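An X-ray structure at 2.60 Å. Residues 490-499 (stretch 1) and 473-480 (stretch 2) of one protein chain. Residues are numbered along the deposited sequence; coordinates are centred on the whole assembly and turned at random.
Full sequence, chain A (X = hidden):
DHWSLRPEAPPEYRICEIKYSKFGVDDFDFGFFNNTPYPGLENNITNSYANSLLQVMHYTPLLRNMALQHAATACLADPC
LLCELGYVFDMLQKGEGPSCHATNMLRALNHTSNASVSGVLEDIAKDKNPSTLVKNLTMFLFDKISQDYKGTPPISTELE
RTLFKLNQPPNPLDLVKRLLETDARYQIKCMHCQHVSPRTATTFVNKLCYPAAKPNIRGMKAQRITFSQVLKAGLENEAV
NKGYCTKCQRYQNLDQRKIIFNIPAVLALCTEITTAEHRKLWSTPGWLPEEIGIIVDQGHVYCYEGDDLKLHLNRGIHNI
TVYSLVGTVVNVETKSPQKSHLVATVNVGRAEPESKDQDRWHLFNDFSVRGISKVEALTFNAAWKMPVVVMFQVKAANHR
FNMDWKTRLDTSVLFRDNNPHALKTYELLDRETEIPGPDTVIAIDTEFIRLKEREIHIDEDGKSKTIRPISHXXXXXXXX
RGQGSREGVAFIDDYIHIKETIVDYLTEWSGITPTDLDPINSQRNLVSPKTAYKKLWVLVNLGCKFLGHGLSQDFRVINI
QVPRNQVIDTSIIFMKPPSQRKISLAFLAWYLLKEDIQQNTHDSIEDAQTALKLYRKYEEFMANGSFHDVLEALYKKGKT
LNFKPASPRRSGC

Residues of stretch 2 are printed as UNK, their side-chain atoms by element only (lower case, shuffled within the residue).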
ATOM      1  N   ALA A 490     -10.794  -8.319  28.507  1.00 39.05           N
ATOM      2  CA  ALA A 490     -10.531  -8.303  27.073  1.00 53.38           C
ATOM      3  C   ALA A 490     -11.811  -8.109  26.268  1.00 52.45           C
ATOM      4  O   ALA A 490     -12.857  -8.666  26.602  1.00 51.27           O
ATOM      5  CB  ALA A 490      -9.833  -9.587  26.653  1.00 39.20           C
ATOM      6  N   PHE A 491     -11.723  -7.313  25.207  1.00 48.91           N
ATOM      7  CA  PHE A 491     -12.846  -7.137  24.293  1.00 51.28           C
ATOM      8  C   PHE A 491     -12.476  -7.659  22.908  1.00 48.81           C
ATOM      9  O   PHE A 491     -13.323  -7.750  22.019  1.00 54.49           O
ATOM     10  CB  PHE A 491     -13.279  -5.668  24.227  1.00 50.46           C
ATOM     11  CG  PHE A 491     -12.214  -4.733  23.725  1.00 48.90           C
ATOM     12  CD1 PHE A 491     -11.281  -4.190  24.592  1.00 49.74           C
ATOM     13  CD2 PHE A 491     -12.163  -4.378  22.387  1.00 48.48           C
ATOM     14  CE1 PHE A 491     -10.308  -3.322  24.130  1.00 47.06           C
ATOM     15  CE2 PHE A 491     -11.194  -3.513  21.920  1.00 50.51           C
ATOM     16  CZ  PHE A 491     -10.268  -2.982  22.792  1.00 50.58           C
ATOM     17  N   ILE A 492     -11.203  -8.000  22.736  1.00 47.09           N
ATOM     18  CA  ILE A 492     -10.732  -8.660  21.526  1.00 39.13           C
ATOM     19  C   ILE A 492      -9.788  -9.800  21.886  1.00 50.66           C
ATOM     20  O   ILE A 492      -8.787  -9.593  22.571  1.00 55.37           O
ATOM     21  CB  ILE A 492      -9.998  -7.692  20.576  1.00 46.30           C
ATOM     22  CG1 ILE A 492     -10.956  -6.633  20.031  1.00 48.01           C
ATOM     23  CG2 ILE A 492      -9.369  -8.456  19.421  1.00 39.12           C
ATOM     24  CD1 ILE A 492     -10.297  -5.643  19.096  1.00 30.03           C
ATOM     25  N   ASP A 493     -10.116 -11.004  21.432  1.00 49.73           N
ATOM     26  CA  ASP A 493      -9.236 -12.154  21.602  1.00 46.68           C
ATOM     27  C   ASP A 493      -9.357 -13.061  20.385  1.00 48.09           C
ATOM     28  O   ASP A 493      -9.865 -14.179  20.474  1.00 46.74           O
ATOM     29  CB  ASP A 493      -9.568 -12.918  22.885  1.00 48.66           C
ATOM     30  CG  ASP A 493      -8.532 -13.976  23.218  1.00 48.20           C
ATOM     31  OD1 ASP A 493      -7.356 -13.803  22.831  1.00 38.62           O
ATOM     32  OD2 ASP A 493      -8.892 -14.981  23.867  1.00 40.53           O
ATOM     33  N   ASP A 494      -8.888 -12.565  19.247  1.00 49.25           N
ATOM     34  CA  ASP A 494      -9.042 -13.269  17.981  1.00 45.47           C
ATOM     35  C   ASP A 494      -7.890 -14.222  17.691  1.00 50.62           C
ATOM     36  O   ASP A 494      -6.720 -13.862  17.822  1.00 51.14           O
ATOM     37  CB  ASP A 494      -9.174 -12.269  16.831  1.00 38.45           C
ATOM     38  CG  ASP A 494     -10.396 -11.385  16.963  1.00 51.28           C
ATOM     39  OD1 ASP A 494     -11.374 -11.814  17.610  1.00 58.57           O
ATOM     40  OD2 ASP A 494     -10.380 -10.262  16.416  1.00 47.92           O
ATOM     41  N   TYR A 495      -8.236 -15.443  17.301  1.00 50.27           N
ATOM     42  CA  TYR A 495      -7.266 -16.382  16.760  1.00 48.80           C
ATOM     43  C   TYR A 495      -7.336 -16.312  15.240  1.00 51.07           C
ATOM     44  O   TYR A 495      -8.412 -16.116  14.672  1.00 50.94           O
ATOM     45  CB  TYR A 495      -7.534 -17.802  17.262  1.00 48.01           C
ATOM     46  CG  TYR A 495      -7.127 -18.036  18.701  1.00 43.09           C
ATOM     47  CD1 TYR A 495      -7.783 -17.393  19.743  1.00 45.61           C
ATOM     48  CD2 TYR A 495      -6.091 -18.905  19.017  1.00 45.26           C
ATOM     49  CE1 TYR A 495      -7.419 -17.609  21.059  1.00 43.97           C
ATOM     50  CE2 TYR A 495      -5.719 -19.126  20.330  1.00 46.97           C
ATOM     51  CZ  TYR A 495      -6.387 -18.476  21.345  1.00 45.96           C
ATOM     52  OH  TYR A 495      -6.020 -18.691  22.654  1.00 49.78           O
ATOM     53  N   ILE A 496      -6.194 -16.466  14.579  1.00 47.95           N
ATOM     54  CA  ILE A 496      -6.123 -16.226  13.142  1.00 48.64           C
ATOM     55  C   ILE A 496      -6.152 -17.506  12.318  1.00 58.75           C
ATOM     56  O   ILE A 496      -5.300 -18.379  12.478  1.00 50.52           O
ATOM     57  CB  ILE A 496      -4.852 -15.440  12.774  1.00 50.80           C
ATOM     58  CG1 ILE A 496      -4.722 -14.197  13.657  1.00 46.76           C
ATOM     59  CG2 ILE A 496      -4.865 -15.065  11.299  1.00 39.36           C
ATOM     60  CD1 ILE A 496      -5.927 -13.293  13.608  1.00 45.24           C
ATOM     61  N   HIS A 497      -7.140 -17.608  11.433  1.00 60.63           N
ATOM     62  CA  HIS A 497      -7.181 -18.693  10.465  1.00 53.43           C
ATOM     63  C   HIS A 497      -6.133 -18.430   9.392  1.00 54.33           C
ATOM     64  O   HIS A 497      -6.401 -17.759   8.396  1.00 61.29           O
ATOM     65  CB  HIS A 497      -8.572 -18.827   9.841  1.00 59.78           C
ATOM     66  CG  HIS A 497      -8.703 -19.975   8.889  1.00 70.26           C
ATOM     67  ND1 HIS A 497      -7.719 -20.928   8.730  1.00 67.06           N
ATOM     68  CD2 HIS A 497      -9.702 -20.324   8.044  1.00 60.42           C
ATOM     69  CE1 HIS A 497      -8.105 -21.811   7.828  1.00 60.10           C
ATOM     70  NE2 HIS A 497      -9.306 -21.468   7.396  1.00 67.30           N
ATOM     71  N   ILE A 498      -4.935 -18.960   9.610  1.00 54.21           N
ATOM     72  CA  ILE A 498      -3.811 -18.714   8.718  1.00 59.45           C
ATOM     73  C   ILE A 498      -3.857 -19.620   7.492  1.00 66.30           C
ATOM     74  O   ILE A 498      -3.874 -20.846   7.611  1.00 69.45           O
ATOM     75  CB  ILE A 498      -2.475 -18.906   9.454  1.00 59.12           C
ATOM     76  CG1 ILE A 498      -2.411 -17.966  10.659  1.00 49.82           C
ATOM     77  CG2 ILE A 498      -1.305 -18.668   8.514  1.00 59.25           C
ATOM     78  CD1 ILE A 498      -1.215 -18.183  11.543  1.00 52.18           C
ATOM     79  N   LYS A 499      -3.877 -19.004   6.315  1.00 72.65           N
ATOM     80  CA  LYS A 499      -3.963 -19.739   5.059  1.00 69.38           C
ATOM     81  C   LYS A 499      -2.580 -20.092   4.517  1.00 69.56           C
ATOM     82  O   LYS A 499      -2.430 -20.416   3.339  1.00 82.01           O
ATOM     83  CB  LYS A 499      -4.745 -18.928   4.024  1.00 70.12           C
ATOM     84  CG  LYS A 499      -6.201 -18.692   4.398  1.00 76.40           C
ATOM     85  CD  LYS A 499      -6.546 -17.210   4.410  1.00 71.08           C
ATOM     86  CE  LYS A 499      -6.374 -16.587   3.034  1.00 72.55           C
ATOM     87  NZ  LYS A 499      -6.751 -15.146   3.027  1.00 69.34           N
ATOM     88  N   UNK A 473       4.125 -14.810  11.994  1.00 48.99           N
ATOM     89  CA  UNK A 473       2.769 -14.397  11.660  1.00 45.12           C
ATOM     90  C   UNK A 473       1.891 -14.399  12.905  1.00 42.71           C
ATOM     91  O   UNK A 473       2.058 -15.238  13.790  1.00 46.00           O
ATOM     92  c   UNK A 473       2.181 -15.305  10.595  1.00 49.96           C
ATOM     93  N   UNK A 474       0.960 -13.454  12.968  1.00 36.46           N
ATOM     94  CA  UNK A 474       0.042 -13.362  14.095  1.00 37.83           C
ATOM     95  C   UNK A 474      -0.884 -14.570  14.143  1.00 46.82           C
ATOM     96  O   UNK A 474      -1.590 -14.861  13.177  1.00 53.62           O
ATOM     97  c   UNK A 474       0.095 -10.844  13.960  1.00 42.82           C
ATOM     98  c   UNK A 474       1.009 -10.691  15.153  1.00 43.63           C
ATOM     99  c   UNK A 474      -0.806 -12.078  14.033  1.00 38.02           C
ATOM    100  c   UNK A 474      -1.735 -11.992  15.234  1.00 36.04           C
ATOM    101  N   UNK A 475      -0.871 -15.277  15.268  1.00 47.33           N
ATOM    102  CA  UNK A 475      -1.742 -16.429  15.461  1.00 46.39           C
ATOM    103  C   UNK A 475      -2.846 -16.097  16.456  1.00 50.25           C
ATOM    104  O   UNK A 475      -3.898 -16.735  16.472  1.00 46.92           O
ATOM    105  c   UNK A 475      -0.943 -17.630  15.933  1.00 46.93           C
ATOM    106  N   UNK A 476      -2.592 -15.089  17.284  1.00 54.48           N
ATOM    107  CA  UNK A 476      -3.557 -14.646  18.281  1.00 42.13           C
ATOM    108  C   UNK A 476      -3.325 -13.181  18.633  1.00 45.96           C
ATOM    109  O   UNK A 476      -2.188 -12.753  18.825  1.00 46.30           O
ATOM    110  c   UNK A 476      -4.186 -15.890  21.915  1.00 45.11           C
ATOM    111  n   UNK A 476      -4.062 -16.794  24.578  1.00 44.89           N
ATOM    112  n   UNK A 476      -5.079 -15.475  22.993  1.00 48.05           N
ATOM    113  c   UNK A 476      -3.471 -15.513  19.539  1.00 45.92           C
ATOM    114  c   UNK A 476      -4.444 -15.115  20.635  1.00 47.21           C
ATOM    115  n   UNK A 476      -5.854 -15.486  25.159  1.00 45.65           N
ATOM    116  c   UNK A 476      -4.999 -15.919  24.242  1.00 45.91           C
ATOM    117  N   UNK A 477      -4.406 -12.415  18.714  1.00 47.57           N
ATOM    118  CA  UNK A 477      -4.318 -11.003  19.062  1.00 39.59           C
ATOM    119  C   UNK A 477      -5.294 -10.660  20.181  1.00 45.53           C
ATOM    120  O   UNK A 477      -6.508 -10.769  20.014  1.00 44.28           O
ATOM    121  c   UNK A 477      -4.583 -10.138  17.840  1.00 37.52           C
ATOM    122  N   UNK A 478      -4.755 -10.246  21.324  1.00 45.23           N
ATOM    123  CA  UNK A 478      -5.581  -9.912  22.477  1.00 38.04           C
ATOM    124  C   UNK A 478      -5.517  -8.426  22.805  1.00 43.21           C
ATOM    125  O   UNK A 478      -4.441  -7.880  23.041  1.00 51.42           O
ATOM    126  c   UNK A 478      -5.151 -10.731  23.697  1.00 34.49           C
ATOM    127  o   UNK A 478      -5.225 -12.120  23.433  1.00 40.96           O
ATOM    128  N   UNK A 479      -6.676  -7.774  22.814  1.00 42.97           N
ATOM    129  CA  UNK A 479      -6.752  -6.372  23.207  1.00 42.49           C
ATOM    130  C   UNK A 479      -7.639  -6.234  24.441  1.00 48.56           C
ATOM    131  O   UNK A 479      -8.730  -6.802  24.502  1.00 49.89           O
ATOM    132  c   UNK A 479      -7.011  -4.024  22.379  1.00 38.70           C
ATOM    133  c   UNK A 479      -7.291  -5.485  22.073  1.00 45.98           C
ATOM    134  c   UNK A 479      -6.652  -5.872  20.751  1.00 44.61           C
ATOM    135  N   UNK A 480      -7.161  -5.471  25.419  1.00 47.11           N
ATOM    136  CA  UNK A 480      -7.782  -5.418  26.737  1.00 36.53           C
ATOM    137  C   UNK A 480      -8.132  -3.989  27.155  1.00 41.24           C
ATOM    138  O   UNK A 480      -7.366  -3.057  26.909  1.00 51.08           O
ATOM    139  c   UNK A 480      -7.221  -5.645  29.202  1.00 47.33           C
ATOM    140  c   UNK A 480      -6.846  -6.064  27.792  1.00 48.19           C
ATOM    141  c   UNK A 480      -6.855  -7.579  27.652  1.00 45.27           C
TER

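Position 473 carries a single side-chain carbon and no further atom. That carbon points toward stretch 1, but its nearest neighbour there, CD1 of Ile498, is 4.6 Å away. One carbon beyond the backbone defines alanine, Ala473.

Position 474 has four carbons, forked at the first, with one arm two carbons long. Its CA-to-CB bond runs sideways and the end of the side chain leads away, yet one branch carbon lies 4.0 Å from CG1 of Ile496. A beta-branched chain of four carbons is isoleucine, Ile474, and the branch near Ile496 is CG2. The same CG1 of Ile496 also sits 3.2 Å from the backbone O of Ile474.

At position 475 there is again one carbon, directed away from stretch 1 and approached at 4.4 Å by CD1 of Ile498. This is Ala475. The chain turns a corner here, and its backbone O accepts a hydrogen bond from N of Ile496 at 3.0 Å.

Position 476 is the longest side chain of the stretch: three carbons, a nitrogen, then a carbon bearing two more nitrogens. The inner nitrogen lies 2.8 Å from OD1 of Asp493, and the aliphatic part crosses the ring of Tyr495. A planar group of three nitrogens about one carbon is a guanidinium, so the residue is Arg476. Its extended chain, with chi1 to chi3 all t, brings the guanidinium to the carboxylate of Asp493 on the neighbouring strand. NE donates to Asp493 OD1 in a salt bridge, reinforced by NH2 of Arg476 at 3.2 Å from the same Asp493 OD1. On the way, CG of Arg476 packs over the Tyr495 ring face, 4.0 Å from the centroid of that ring, as a CH-pi contact.

Position 477 shows one carbon, CB, 4.3 Å from Asp494 O and on the same face as the Asp494 side chain; it is alanine, Ala477. Its backbone pairs in both directions: Ala477 N donates to Asp494 O at 2.9 Å, and Asp494 N to Ala477 O at 3.1 Å.

Position 478 has one carbon followed by one oxygen, which stands 2.8 Å from Asp493 OD1. A lone hydroxyl of this kind is serine, Ser478, with chi1 in the m well.

Position 479 has one carbon carrying two more, and a terminal carbon comes within 3.4 Å of CZ of Phe491. It is valine, Val479, and that carbon is CG1. Its O receives N of Phe491 at 3.1 Å and N of Ile492 at 3.3 Å, spanning a beta bulge.

Position 480 repeats the three-carbon fork, one tip 3.7 Å from CB of Ala490; it is Val480, and the tip is CG2.

The contact is an antiparallel strand pair held by backbone hydrogen bonds. On one face Arg476 forms a salt bridge with Asp493 and lays its CG over the Tyr495 ring, while the Ser478 hydroxyl meets the same carboxylate; on the other, Ile492 packs against Val479, CB to CB at 3.8 Å.

Stretch 2, residues 473-480: AIARASVV
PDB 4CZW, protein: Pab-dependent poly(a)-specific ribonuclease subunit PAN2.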